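PDB 4GXW: adenosine deaminase from Burkholderia ambifaria, which probably deaminates adenine or a related purine by hydrolysis, as a zinc-dependent amidohydrolase of the adenosine and AMP deaminase family. Local coordinates for residues Y99-D104 against A113-N118; A136-M141 against A179-G184; H284-M289 against E315-H320; Y270-R273 against Q279-E282; K201-A206 against D232-D237. All coordinates share one frame; numbering follows the deposited sequence. Where two conformers were deposited one is given.

Contact 1: Y99-D104 against A113-N118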
# COMPACT_ATOMS: atom_id res chain seq x y z
N TYR A 99 7.64 -1.67 13.61
CA TYR A 99 8.16 -0.44 14.19
C TYR A 99 9.04 0.30 13.18
O TYR A 99 8.92 1.52 13.03
CB TYR A 99 8.95 -0.77 15.46
CG TYR A 99 9.58 0.41 16.16
CD1 TYR A 99 8.84 1.22 17.00
CD2 TYR A 99 10.94 0.69 16.00
CE1 TYR A 99 9.43 2.28 17.67
CE2 TYR A 99 11.54 1.75 16.66
CZ TYR A 99 10.78 2.55 17.49
OH TYR A 99 11.36 3.61 18.15
N GLU A 100 9.89 -0.44 12.48
CA GLU A 100 10.80 0.19 11.52
C GLU A 100 10.08 0.74 10.29
O GLU A 100 10.44 1.79 9.78
CB GLU A 100 11.94 -0.77 11.12
CG GLU A 100 12.86 -1.07 12.29
CD GLU A 100 14.05 -1.94 11.95
OE1 GLU A 100 14.18 -2.39 10.80
OE2 GLU A 100 14.88 -2.17 12.87
N TYR A 101 9.06 0.03 9.82
CA TYR A 101 8.23 0.54 8.73
C TYR A 101 7.58 1.86 9.15
O TYR A 101 7.65 2.86 8.42
CB TYR A 101 7.17 -0.48 8.28
CG TYR A 101 6.01 0.19 7.57
CD1 TYR A 101 6.21 0.93 6.41
CD2 TYR A 101 4.73 0.13 8.10
CE1 TYR A 101 5.15 1.58 5.78
CE2 TYR A 101 3.67 0.77 7.48
CZ TYR A 101 3.88 1.49 6.33
OH TYR A 101 2.81 2.11 5.72
N LEU A 102 6.96 1.87 10.32
CA LEU A 102 6.25 3.06 10.77
C LEU A 102 7.20 4.23 11.01
O LEU A 102 6.86 5.38 10.72
CB LEU A 102 5.37 2.76 12.00
CG LEU A 102 4.20 1.81 11.70
CD1 LEU A 102 3.57 1.28 12.97
CD2 LEU A 102 3.16 2.48 10.82
N GLU A 103 8.41 3.95 11.50
CA GLU A 103 9.44 4.98 11.62
C GLU A 103 9.77 5.59 10.25
O GLU A 103 9.86 6.80 10.10
CB GLU A 103 10.71 4.41 12.25
CG GLU A 103 11.81 5.44 12.36
CD GLU A 103 13.07 4.93 13.04
OE1 GLU A 103 13.25 3.69 13.14
OE2 GLU A 103 13.88 5.78 13.48
N ASP A 104 9.98 4.73 9.26
CA ASP A 104 10.30 5.19 7.92
C ASP A 104 9.16 5.98 7.28
O ASP A 104 9.40 6.98 6.60
CB ASP A 104 10.73 4.03 7.02
CG ASP A 104 12.07 3.43 7.43
OD1 ASP A 104 12.87 4.12 8.11
OD2 ASP A 104 12.34 2.26 7.05
N ALA A 113 -0.91 5.30 8.91
CA ALA A 113 -0.58 4.22 7.99
C ALA A 113 -1.42 2.98 8.28
O ALA A 113 -1.48 2.53 9.43
CB ALA A 113 0.91 3.86 8.08
N GLU A 114 -2.05 2.43 7.25
CA GLU A 114 -2.76 1.16 7.38
C GLU A 114 -2.02 0.17 6.51
O GLU A 114 -1.83 0.42 5.32
CB GLU A 114 -4.22 1.32 6.95
CG GLU A 114 -4.89 2.49 7.65
CD GLU A 114 -6.37 2.65 7.35
OE1 GLU A 114 -6.96 1.79 6.67
OE2 GLU A 114 -6.95 3.65 7.82
N PHE A 115 -1.56 -0.93 7.11
CA PHE A 115 -0.65 -1.84 6.43
C PHE A 115 -1.10 -3.30 6.49
O PHE A 115 -1.78 -3.71 7.44
CB PHE A 115 0.80 -1.66 6.91
CG PHE A 115 1.01 -1.95 8.38
CD1 PHE A 115 0.80 -0.98 9.34
CD2 PHE A 115 1.44 -3.20 8.78
CE1 PHE A 115 1.03 -1.26 10.70
CE2 PHE A 115 1.67 -3.48 10.12
CZ PHE A 115 1.45 -2.51 11.08
N PHE A 116 -0.72 -4.05 5.46
CA PHE A 116 -1.14 -5.44 5.27
C PHE A 116 -0.15 -6.44 5.86
O PHE A 116 1.07 -6.28 5.72
CB PHE A 116 -1.26 -5.74 3.77
CG PHE A 116 -2.26 -4.89 3.02
CD1 PHE A 116 -3.55 -4.70 3.50
CD2 PHE A 116 -1.90 -4.26 1.84
CE1 PHE A 116 -4.46 -3.91 2.79
CE2 PHE A 116 -2.81 -3.48 1.13
CZ PHE A 116 -4.09 -3.31 1.62
N TRP A 117 -0.68 -7.49 6.47
CA TRP A 117 0.13 -8.60 6.99
C TRP A 117 -0.65 -9.87 6.73
O TRP A 117 -1.85 -9.91 6.99
CB TRP A 117 0.37 -8.43 8.49
CG TRP A 117 0.73 -9.70 9.23
CD1 TRP A 117 1.81 -10.52 9.00
CD2 TRP A 117 0.01 -10.29 10.32
NE1 TRP A 117 1.80 -11.58 9.89
CE2 TRP A 117 0.71 -11.45 10.72
CE3 TRP A 117 -1.15 -9.93 11.02
CZ2 TRP A 117 0.27 -12.26 11.76
CZ3 TRP A 117 -1.57 -10.73 12.06
CH2 TRP A 117 -0.86 -11.88 12.42
N ASN A 118 0.01 -10.90 6.19
CA ASN A 118 -0.64 -12.19 5.95
C ASN A 118 -0.44 -13.17 7.11
O ASN A 118 0.63 -13.75 7.27
CB ASN A 118 -0.13 -12.85 4.67
CG ASN A 118 -0.29 -11.98 3.45
OD1 ASN A 118 0.67 -11.31 3.04
ND2 ASN A 118 -1.48 -11.99 2.84

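Contact 2: A136-M141 against A179-G184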
# COMPACT_ATOMS: atom_id res chain seq x y z
N ALA A 136 2.62 -8.83 18.97
CA ALA A 136 3.94 -8.26 18.68
C ALA A 136 3.83 -7.10 17.69
O ALA A 136 4.45 -6.05 17.86
CB ALA A 136 4.88 -9.32 18.16
N ILE A 137 3.04 -7.29 16.64
CA ILE A 137 2.84 -6.21 15.68
C ILE A 137 2.19 -4.99 16.35
O ILE A 137 2.61 -3.86 16.13
CB ILE A 137 2.01 -6.68 14.46
CG1 ILE A 137 2.79 -7.73 13.67
CG2 ILE A 137 1.66 -5.49 13.56
CD1 ILE A 137 1.97 -8.47 12.63
N VAL A 138 1.19 -5.24 17.18
CA VAL A 138 0.49 -4.17 17.89
C VAL A 138 1.45 -3.41 18.82
O VAL A 138 1.39 -2.19 18.92
CB VAL A 138 -0.74 -4.72 18.66
CG1 VAL A 138 -1.27 -3.69 19.63
CG2 VAL A 138 -1.82 -5.13 17.67
N THR A 139 2.38 -4.13 19.45
CA THR A 139 3.40 -3.48 20.27
C THR A 139 4.26 -2.55 19.42
O THR A 139 4.56 -1.42 19.83
CB THR A 139 4.29 -4.51 20.96
OG1 THR A 139 3.50 -5.27 21.88
CG2 THR A 139 5.41 -3.82 21.73
N GLY A 140 4.65 -3.02 18.24
CA GLY A 140 5.44 -2.20 17.33
C GLY A 140 4.67 -0.95 16.95
O GLY A 140 5.24 0.14 16.90
N MET A 141 3.38 -1.10 16.68
CA MET A 141 2.51 0.04 16.37
C MET A 141 2.43 1.03 17.52
O MET A 141 2.58 2.23 17.32
CB MET A 141 1.10 -0.44 16.00
CG MET A 141 1.10 -1.31 14.76
SD MET A 141 -0.45 -2.18 14.50
CE MET A 141 -1.53 -0.85 14.02
N ALA A 179 -8.54 -5.97 18.97
CA ALA A 179 -7.70 -4.85 19.39
C ALA A 179 -8.08 -3.66 18.55
O ALA A 179 -8.39 -3.81 17.36
CB ALA A 179 -6.23 -5.19 19.20
N ASP A 180 -8.05 -2.47 19.15
CA ASP A 180 -8.42 -1.26 18.43
C ASP A 180 -7.56 -1.03 17.19
O ASP A 180 -8.02 -0.44 16.21
CB ASP A 180 -8.35 -0.03 19.35
CG ASP A 180 -9.45 -0.01 20.39
OD1 ASP A 180 -10.37 -0.85 20.32
OD2 ASP A 180 -9.39 0.85 21.29
N GLU A 181 -6.32 -1.51 17.23
CA GLU A 181 -5.39 -1.36 16.12
C GLU A 181 -5.76 -2.18 14.88
O GLU A 181 -5.30 -1.87 13.78
CB GLU A 181 -3.98 -1.75 16.56
CG GLU A 181 -3.27 -0.71 17.39
CD GLU A 181 -3.67 -0.72 18.86
OE1 GLU A 181 -4.43 -1.62 19.29
OE2 GLU A 181 -3.21 0.18 19.59
N VAL A 182 -6.56 -3.23 15.06
CA VAL A 182 -6.81 -4.18 13.98
C VAL A 182 -8.20 -3.91 13.42
O VAL A 182 -9.21 -4.19 14.07
CB VAL A 182 -6.66 -5.63 14.49
CG1 VAL A 182 -6.89 -6.62 13.36
CG2 VAL A 182 -5.28 -5.82 15.10
N ALA A 183 -8.24 -3.36 12.20
CA ALA A 183 -9.42 -2.68 11.70
C ALA A 183 -10.24 -3.43 10.65
O ALA A 183 -11.42 -3.13 10.46
CB ALA A 183 -9.03 -1.31 11.16
N GLY A 184 -9.62 -4.36 9.94
CA GLY A 184 -10.33 -5.03 8.87
C GLY A 184 -9.44 -5.99 8.13
O GLY A 184 -8.30 -6.21 8.54

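Contact 3: H284-M289 against E315-H320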
# COMPACT_ATOMS: atom_id res chain seq x y z
N HIS A 284 -0.32 3.56 -18.62
CA HIS A 284 -0.74 3.06 -17.33
C HIS A 284 -2.19 3.47 -17.06
O HIS A 284 -2.51 4.65 -17.08
CB HIS A 284 0.15 3.64 -16.25
CG HIS A 284 0.18 2.85 -14.98
ND1 HIS A 284 -0.96 2.49 -14.30
CD2 HIS A 284 1.22 2.36 -14.26
CE1 HIS A 284 -0.63 1.81 -13.21
NE2 HIS A 284 0.69 1.72 -13.17
N PRO A 285 -3.08 2.50 -16.79
CA PRO A 285 -4.48 2.85 -16.56
C PRO A 285 -4.70 3.83 -15.41
O PRO A 285 -5.68 4.57 -15.43
CB PRO A 285 -5.14 1.51 -16.24
CG PRO A 285 -4.29 0.50 -16.92
CD PRO A 285 -2.87 1.04 -16.85
N MET A 286 -3.81 3.82 -14.42
CA MET A 286 -3.90 4.77 -13.31
C MET A 286 -4.02 6.21 -13.80
O MET A 286 -4.75 7.01 -13.22
CB MET A 286 -2.68 4.62 -12.38
CG MET A 286 -2.63 5.60 -11.21
SD MET A 286 -1.07 5.51 -10.30
CE MET A 286 0.06 6.16 -11.51
N ARG A 287 -3.32 6.52 -14.89
CA ARG A 287 -3.30 7.88 -15.43
C ARG A 287 -4.71 8.37 -15.80
O ARG A 287 -4.99 9.57 -15.71
CB ARG A 287 -2.37 7.94 -16.64
CG ARG A 287 -2.07 9.33 -17.17
CD ARG A 287 -1.35 9.27 -18.51
NE ARG A 287 -0.87 10.58 -18.92
CZ ARG A 287 0.37 11.01 -18.70
NH1 ARG A 287 0.73 12.23 -19.09
NH2 ARG A 287 1.24 10.21 -18.10
N LYS A 288 -5.57 7.44 -16.20
CA LYS A 288 -6.91 7.77 -16.69
C LYS A 288 -7.98 7.75 -15.60
O LYS A 288 -9.10 8.19 -15.83
CB LYS A 288 -7.34 6.78 -17.78
CG LYS A 288 -6.40 6.59 -18.95
CD LYS A 288 -6.83 5.37 -19.76
CE LYS A 288 -6.05 5.22 -21.06
NZ LYS A 288 -4.72 4.59 -20.86
N MET A 289 -7.66 7.20 -14.44
CA MET A 289 -8.70 6.96 -13.44
C MET A 289 -9.42 8.23 -12.91
O MET A 289 -10.66 8.26 -12.86
CB MET A 289 -8.21 6.04 -12.31
CG MET A 289 -7.98 4.59 -12.78
SD MET A 289 -7.08 3.56 -11.62
CE MET A 289 -8.37 3.07 -10.48
N GLU A 315 5.72 12.15 -5.68
CA GLU A 315 6.49 12.79 -6.75
C GLU A 315 6.16 12.20 -8.13
O GLU A 315 5.92 12.94 -9.09
CB GLU A 315 7.98 12.67 -6.47
CG GLU A 315 8.86 13.13 -7.63
CD GLU A 315 10.34 12.98 -7.35
OE1 GLU A 315 10.73 13.02 -6.17
OE2 GLU A 315 11.12 12.81 -8.32
N LEU A 316 6.12 10.87 -8.22
CA LEU A 316 5.85 10.20 -9.50
C LEU A 316 4.52 10.61 -10.12
O LEU A 316 4.41 10.72 -11.34
CB LEU A 316 5.92 8.68 -9.34
CG LEU A 316 7.31 8.08 -9.13
CD1 LEU A 316 7.21 6.58 -8.88
CD2 LEU A 316 8.22 8.38 -10.31
N MET A 317 3.50 10.81 -9.29
CA MET A 317 2.20 11.24 -9.81
C MET A 317 2.32 12.56 -10.58
O MET A 317 1.68 12.75 -11.62
CB MET A 317 1.20 11.39 -8.66
CG MET A 317 1.03 10.14 -7.83
SD MET A 317 0.38 8.72 -8.73
CE MET A 317 -1.36 9.12 -8.79
N PHE A 318 3.15 13.46 -10.06
CA PHE A 318 3.42 14.76 -10.66
C PHE A 318 4.43 14.68 -11.80
O PHE A 318 4.24 15.29 -12.86
CB PHE A 318 3.92 15.70 -9.55
CG PHE A 318 4.23 17.10 -10.01
CD1 PHE A 318 3.26 18.09 -10.00
CD2 PHE A 318 5.52 17.44 -10.42
CE1 PHE A 318 3.55 19.38 -10.42
CE2 PHE A 318 5.82 18.73 -10.83
CZ PHE A 318 4.83 19.70 -10.83
N SER A 319 5.52 13.94 -11.62
CA SER A 319 6.61 13.98 -12.59
C SER A 319 6.33 13.14 -13.84
O SER A 319 6.80 13.48 -14.92
CB SER A 319 7.92 13.50 -11.96
OG SER A 319 7.80 12.15 -11.52
N HIS A 320 5.60 12.05 -13.68
CA HIS A 320 5.40 11.10 -14.78
C HIS A 320 3.96 10.97 -15.26
O HIS A 320 3.73 10.70 -16.44
CB HIS A 320 5.90 9.70 -14.39
CG HIS A 320 7.39 9.58 -14.33
ND1 HIS A 320 8.17 10.23 -13.39
CD2 HIS A 320 8.25 8.86 -15.09
CE1 HIS A 320 9.44 9.91 -13.58
NE2 HIS A 320 9.52 9.08 -14.61
O HOH W 1 3.09 13.05 -18.92

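Contact 4: Y270-R273 against Q279-E282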
# COMPACT_ATOMS: atom_id res chain seq x y z
N TYR A 270 3.68 -5.15 -12.39
CA TYR A 270 3.07 -5.70 -13.59
C TYR A 270 3.15 -4.72 -14.76
O TYR A 270 3.57 -5.09 -15.86
CB TYR A 270 1.62 -6.15 -13.33
CG TYR A 270 0.90 -6.62 -14.58
CD1 TYR A 270 1.08 -7.91 -15.09
CD2 TYR A 270 0.04 -5.76 -15.27
CE1 TYR A 270 0.42 -8.32 -16.24
CE2 TYR A 270 -0.61 -6.16 -16.41
CZ TYR A 270 -0.42 -7.44 -16.89
OH TYR A 270 -1.09 -7.83 -18.02
N TYR A 271 2.73 -3.47 -14.54
CA TYR A 271 2.76 -2.52 -15.64
C TYR A 271 4.17 -2.11 -16.05
O TYR A 271 4.42 -1.89 -17.23
CB TYR A 271 1.84 -1.30 -15.40
CG TYR A 271 0.37 -1.67 -15.57
CD1 TYR A 271 -0.11 -2.12 -16.79
CD2 TYR A 271 -0.52 -1.59 -14.50
CE1 TYR A 271 -1.44 -2.49 -16.96
CE2 TYR A 271 -1.85 -1.95 -14.66
CZ TYR A 271 -2.31 -2.40 -15.89
OH TYR A 271 -3.63 -2.76 -16.04
N LEU A 272 5.09 -2.03 -15.09
CA LEU A 272 6.50 -1.76 -15.43
C LEU A 272 7.09 -2.87 -16.30
O LEU A 272 7.91 -2.61 -17.18
CB LEU A 272 7.34 -1.59 -14.15
CG LEU A 272 7.24 -0.24 -13.44
CD1 LEU A 272 7.86 -0.31 -12.05
CD2 LEU A 272 7.95 0.80 -14.27
N ARG A 273 6.66 -4.10 -16.05
CA ARG A 273 7.21 -5.25 -16.73
C ARG A 273 6.60 -5.45 -18.11
O ARG A 273 7.28 -5.86 -19.05
CB ARG A 273 6.99 -6.49 -15.85
CG ARG A 273 7.65 -7.76 -16.32
CD ARG A 273 7.54 -8.85 -15.26
NE ARG A 273 6.16 -9.16 -14.89
CZ ARG A 273 5.61 -8.89 -13.71
NH1 ARG A 273 6.32 -8.28 -12.76
NH2 ARG A 273 4.35 -9.22 -13.46
N GLN A 279 6.30 3.80 -23.27
CA GLN A 279 4.85 3.92 -23.20
C GLN A 279 4.28 3.71 -21.80
O GLN A 279 3.09 3.89 -21.57
CB GLN A 279 4.18 2.94 -24.18
CG GLN A 279 3.95 3.50 -25.57
CD GLN A 279 3.02 2.63 -26.39
OE1 GLN A 279 3.40 1.54 -26.83
NE2 GLN A 279 1.79 3.09 -26.59
N TRP A 280 5.14 3.33 -20.85
CA TRP A 280 4.69 3.00 -19.50
C TRP A 280 3.89 4.13 -18.83
O TRP A 280 2.75 3.92 -18.39
CB TRP A 280 5.87 2.58 -18.63
CG TRP A 280 5.55 2.51 -17.17
CD1 TRP A 280 4.88 1.51 -16.52
CD2 TRP A 280 5.89 3.47 -16.17
NE1 TRP A 280 4.78 1.80 -15.18
CE2 TRP A 280 5.39 3.00 -14.94
CE3 TRP A 280 6.58 4.69 -16.20
CZ2 TRP A 280 5.56 3.71 -13.75
CZ3 TRP A 280 6.73 5.40 -15.02
CH2 TRP A 280 6.22 4.91 -13.81
N ALA A 281 4.47 5.32 -18.77
CA ALA A 281 3.78 6.44 -18.12
C ALA A 281 2.51 6.82 -18.88
O ALA A 281 1.49 7.17 -18.28
CB ALA A 281 4.70 7.64 -18.01
N GLU A 282 2.57 6.74 -20.20
CA GLU A 282 1.45 7.12 -21.06
C GLU A 282 0.25 6.17 -20.99
O GLU A 282 -0.90 6.62 -21.03
CB GLU A 282 1.92 7.21 -22.51
CG GLU A 282 2.78 8.42 -22.78
CD GLU A 282 1.99 9.70 -22.67
OE1 GLU A 282 0.87 9.75 -23.23
OE2 GLU A 282 2.48 10.65 -22.01

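Contact 5: K201-A206 against D232-D237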
# COMPACT_ATOMS: atom_id res chain seq x y z
N LYS A 201 -16.96 -16.30 1.84
CA LYS A 201 -17.26 -16.62 3.23
C LYS A 201 -16.49 -15.77 4.23
O LYS A 201 -17.05 -15.27 5.21
CB LYS A 201 -17.03 -18.11 3.49
CG LYS A 201 -17.63 -18.62 4.78
CD LYS A 201 -17.54 -20.14 4.86
CE LYS A 201 -17.96 -20.64 6.21
NZ LYS A 201 -17.75 -22.10 6.25
N ALA A 202 -15.20 -15.58 3.96
CA ALA A 202 -14.37 -14.78 4.85
C ALA A 202 -14.84 -13.34 4.89
O ALA A 202 -14.84 -12.71 5.95
CB ALA A 202 -12.92 -14.86 4.43
N TYR A 203 -15.24 -12.81 3.73
CA TYR A 203 -15.74 -11.44 3.67
C TYR A 203 -17.06 -11.29 4.41
O TYR A 203 -17.24 -10.33 5.17
CB TYR A 203 -15.80 -10.91 2.22
CG TYR A 203 -14.44 -10.44 1.76
CD1 TYR A 203 -13.46 -11.34 1.34
CD2 TYR A 203 -14.11 -9.10 1.80
CE1 TYR A 203 -12.20 -10.91 0.97
CE2 TYR A 203 -12.85 -8.66 1.43
CZ TYR A 203 -11.90 -9.57 1.02
OH TYR A 203 -10.65 -9.11 0.67
N ARG A 204 -17.97 -12.25 4.23
CA ARG A 204 -19.22 -12.26 4.99
C ARG A 204 -18.94 -12.26 6.49
O ARG A 204 -19.52 -11.48 7.25
CB ARG A 204 -20.04 -13.51 4.66
CG ARG A 204 -21.31 -13.65 5.51
CD ARG A 204 -21.81 -15.08 5.50
NE ARG A 204 -20.92 -15.97 6.24
CZ ARG A 204 -21.14 -17.27 6.41
NH1 ARG A 204 -22.21 -17.85 5.87
NH2 ARG A 204 -20.28 -18.00 7.10
N ASP A 205 -18.03 -13.14 6.91
CA ASP A 205 -17.72 -13.26 8.32
C ASP A 205 -17.07 -11.99 8.86
O ASP A 205 -17.38 -11.57 9.98
CB ASP A 205 -16.79 -14.46 8.58
CG ASP A 205 -17.48 -15.80 8.41
OD1 ASP A 205 -18.70 -15.85 8.16
OD2 ASP A 205 -16.77 -16.81 8.56
N ALA A 206 -16.17 -11.37 8.10
CA ALA A 206 -15.49 -10.16 8.57
C ALA A 206 -16.49 -9.04 8.80
O ALA A 206 -16.46 -8.37 9.84
CB ALA A 206 -14.42 -9.74 7.59
N ASP A 232 -19.40 -5.17 -5.29
CA ASP A 232 -20.83 -5.47 -5.24
C ASP A 232 -21.22 -6.84 -4.70
O ASP A 232 -22.39 -7.06 -4.40
CB ASP A 232 -21.48 -5.23 -6.61
CG ASP A 232 -21.51 -3.77 -6.99
OD1 ASP A 232 -21.66 -2.93 -6.08
OD2 ASP A 232 -21.39 -3.46 -8.20
N LEU A 233 -20.26 -7.75 -4.58
CA LEU A 233 -20.52 -9.02 -3.89
C LEU A 233 -19.88 -8.99 -2.51
O LEU A 233 -20.55 -9.22 -1.50
CB LEU A 233 -19.99 -10.22 -4.69
CG LEU A 233 -20.26 -11.55 -3.96
CD1 LEU A 233 -21.75 -11.88 -3.93
CD2 LEU A 233 -19.45 -12.68 -4.56
N LEU A 234 -18.58 -8.72 -2.45
CA LEU A 234 -17.87 -8.72 -1.17
C LEU A 234 -18.22 -7.48 -0.34
O LEU A 234 -18.04 -7.48 0.88
CB LEU A 234 -16.36 -8.82 -1.37
CG LEU A 234 -15.86 -10.03 -2.16
CD1 LEU A 234 -14.35 -10.04 -2.13
CD2 LEU A 234 -16.42 -11.34 -1.61
N HIS A 235 -18.70 -6.43 -1.01
CA HIS A 235 -19.08 -5.17 -0.36
C HIS A 235 -17.89 -4.47 0.30
O HIS A 235 -18.02 -3.94 1.40
CB HIS A 235 -20.23 -5.37 0.65
CG HIS A 235 -21.45 -5.99 0.05
ND1 HIS A 235 -22.17 -5.39 -0.96
CD2 HIS A 235 -22.08 -7.16 0.31
CE1 HIS A 235 -23.20 -6.16 -1.29
NE2 HIS A 235 -23.17 -7.23 -0.53
N VAL A 236 -16.75 -4.45 -0.37
CA VAL A 236 -15.57 -3.82 0.21
C VAL A 236 -15.77 -2.32 0.42
O VAL A 236 -16.54 -1.66 -0.29
CB VAL A 236 -14.28 -4.06 -0.63
CG1 VAL A 236 -13.96 -5.54 -0.69
CG2 VAL A 236 -14.41 -3.47 -2.03
N ASP A 237 -15.08 -1.80 1.43
CA ASP A 237 -15.12 -0.38 1.73
C ASP A 237 -14.23 0.45 0.82
O ASP A 237 -14.50 1.62 0.60
CB ASP A 237 -14.77 -0.15 3.19
CG ASP A 237 -15.74 -0.82 4.12
OD1 ASP A 237 -16.88 -0.31 4.23
OD2 ASP A 237 -15.42 -1.88 4.69

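Contact 1: Y99-D104 against A113-N118
Y101 and F115 form the aromatic part of this contact. Their ring centroids lie 5.6 Å apart with the planes at 69°, an offset edge-to-face pair in which Y101 turns its edge to the face of F115. The two side chains run past each other in opposite directions, and Y101 CE2 comes within 3.8 Å of F115 CB, so the root of the phenylalanine is covered as well as its ring. F115 reaches this position with CG between its backbone N and carbonyl carbon (chi1 62°), which turns one ring face to Y101.

The aliphatic part is a fork. L102 sends CD2 to A113 CB at 3.8 Å, while its CD1 lies 4.2 Å from F115 CE1. The small A113 methyl also lies 3.5 Å from Y101 OH, the polar tip of a buried ring whose hydroxyl is hydrogen-bonded to E33 on the adjoining strand 31-33.

The helix 99-104 and strand 113-117 axes approach to 10.4 Å, their directions 141° apart. Such packing of a helix on the strand that follows it is characteristic of the TIM-barrel fold of this family; here the F115 side chain lies about 10 Å from the bound zinc.

Contact 2: A136-M141 against A179-G184
The backbones come closest at V138 and E181, whose CA atoms are 6.8 Å apart, where a helical turn faces the type I beta turn running from A179 to V182. That turn is closed by V182 N bonding to A179 O, and it presents E181 to the helix.

M141 packs along the aliphatic part of E181. The methionine bends at chi3 (71°), and its methyl CE meets E181 CB at 3.6 Å and CG at 3.8 Å, the two chains sliding past each other in opposite directions. V138 crosses the glutamate at about a right angle instead: its CG1 lies 3.8 Å from E181 OE1. A fold at chi2 (81°) turns the carboxylate back beside this methyl, and its charge is met by R142, which follows M141 in helix 130-148, in a salt bridge through OE2. Farther along, V138 CG2 and V182 CG2 are in looser contact at 4.4 Å. M141 thus packs on the stem of E181 and V138 beside its paired carboxylate.

Helix 130-148 also packs on helix 91-106, where M141 touches L102. M141 also touches L154 of strand 151-159, to which E181 and A183, just before strand 184-188, make backbone hydrogen bonds.

Contact 3: H284-M289 against E315-H320
M286 sets CG anti to its backbone N (chi1 178°), stays extended at the next bond and bends at the last, whereas M317 bends at both chi2 and chi3; these turns bring the two thioethers together. The methyl CE of M286 touches M317 SD at 3.8 Å, and the sulfurs themselves, M286 SD and M317 SD, are 3.9 Å apart. This thioether contact holds for one of two modelled conformers of M286 and is less certain to that extent.

R287 is extended from CG to NE and brings its guanidinium edge to the carbonyl of H320, just past the helix 315-319. R287 NH2 donates to H320 O at 3.0 Å, with an N-H...O angle of 144°. The donor lies in the carbonyl plane on a lone pair, although the oxygen is tilted 18° from the guanidinium plane. The same NH2 also bonds to A281 O.

The chemistry is therefore divided: a buried thioether contact, van der Waals in kind, beside I296 of strand 295-298, and a partly exposed arginine that holds two backbone carbonyls with one nitrogen, tying two chain segments to a single cationic group.

Contact 4: Y270-R273 against Q279-E282
Two short helices, 269-274 and 280-283, lie in the connection between strands 261-264 and 295-298 of the barrel, and this contact closes the short link between them. L272 and W280 are the nearest pair, with CA atoms 6.5 Å apart.

The main interaction is a CH-pi contact. L272 CD2 lies over one face of the indole, 3.6 Å from the centroid of the five-membered ring and 19° from the ring normal. Displacement toward the rim places L272 CD2 over the NE1-CE2 bond of W280, 3.4 Å from each atom. The branch carbon follows it, L272 CG lying 3.6 Å from W280 NE1, so the leucine covers the nitrogen side of the ring with more than a single methyl. W280 carries its CG anti to the backbone N (chi1 168°), which swings the indole toward helix 269-274.

A second approach comes at the ring edge. Y271 O lies near the indole plane, 3.5 Å from W280 CD1, and Y271 CB is 4.3 Å from the same carbon. The phenol itself leads away from W280, toward P285 and the H284 ring.

Around this pair, L272 also touches P10 and P73 in loops, and W280 meets F321 edge-to-face. The two helices are thereby packed against the N-terminal loop, the loop at P73 and the chain just beyond helix 310-319.

Contact 5: K201-A206 against D232-D237
Y203 meets L234 from its first side-chain carbon onward. Its CB lies 3.9 Å from L234 CD2, the methyl that stays near the root of the ring. At CG the second leucine methyl joins in, and from there it takes over: L234 CD1 lies 3.7 Å from the ring centroid and only 6° from the normal, a CH-pi contact over the centre of the face. The centring is borne out by the ring atoms, since L234 CD1 lies between 3.8 and 4.1 Å from all six carbons of the Y203 ring. Along the CD2-CE2 side of the ring, Y203 CD2 meets L234 CB at 3.9 Å, and Y203 CE2 touches V236 CG1, also at 3.9 Å, in an oblique approach. The tip ends the run in a polar bond, with OH hydrogen-bonded to T214 O in strand 212-217.

The tyrosine stands with CG anti to its carbonyl carbon (chi1 -81°), directing the ring across to the loop. H235, with its positive phi of 63°, turns the chain after L234, and the loop then delivers V236 to the same ring.

Chemically, a nearly axial methyl contact covers one face of the ring while the buried hydroxyl is satisfied by a backbone oxygen. The phenol thus bridges helix 200-208, the loop before strand 238-239 and strand 212-217, with its side chain about 8 Å from that of the zinc ligand H216.

Overall arrangement
From the N terminus, contact 1 closes the short link from helix 91-106 to strand 110-117. Contact 2 spans strand 151-159 and helix 164-176, and touches contact 1 through W117 with I137. Contact 5 follows, bracketing strand 212-217 and helix 224-232. Contact 4 then closes a brief helix-to-helix turn, and contact 3 encloses strand 295-298 before returning to helix 310-319. All five lie in series; none nests or crosses. Contacts 3 and 4 adjoin, their centres 10 Å apart, whereas contact 2 lies on the opposite side of the chain's centre from both. Contacts 1, 2 and 5 join helices to strands or strand-leading loops of the six-stranded sheet; 3 and 4 pack the chain around strand 295-298.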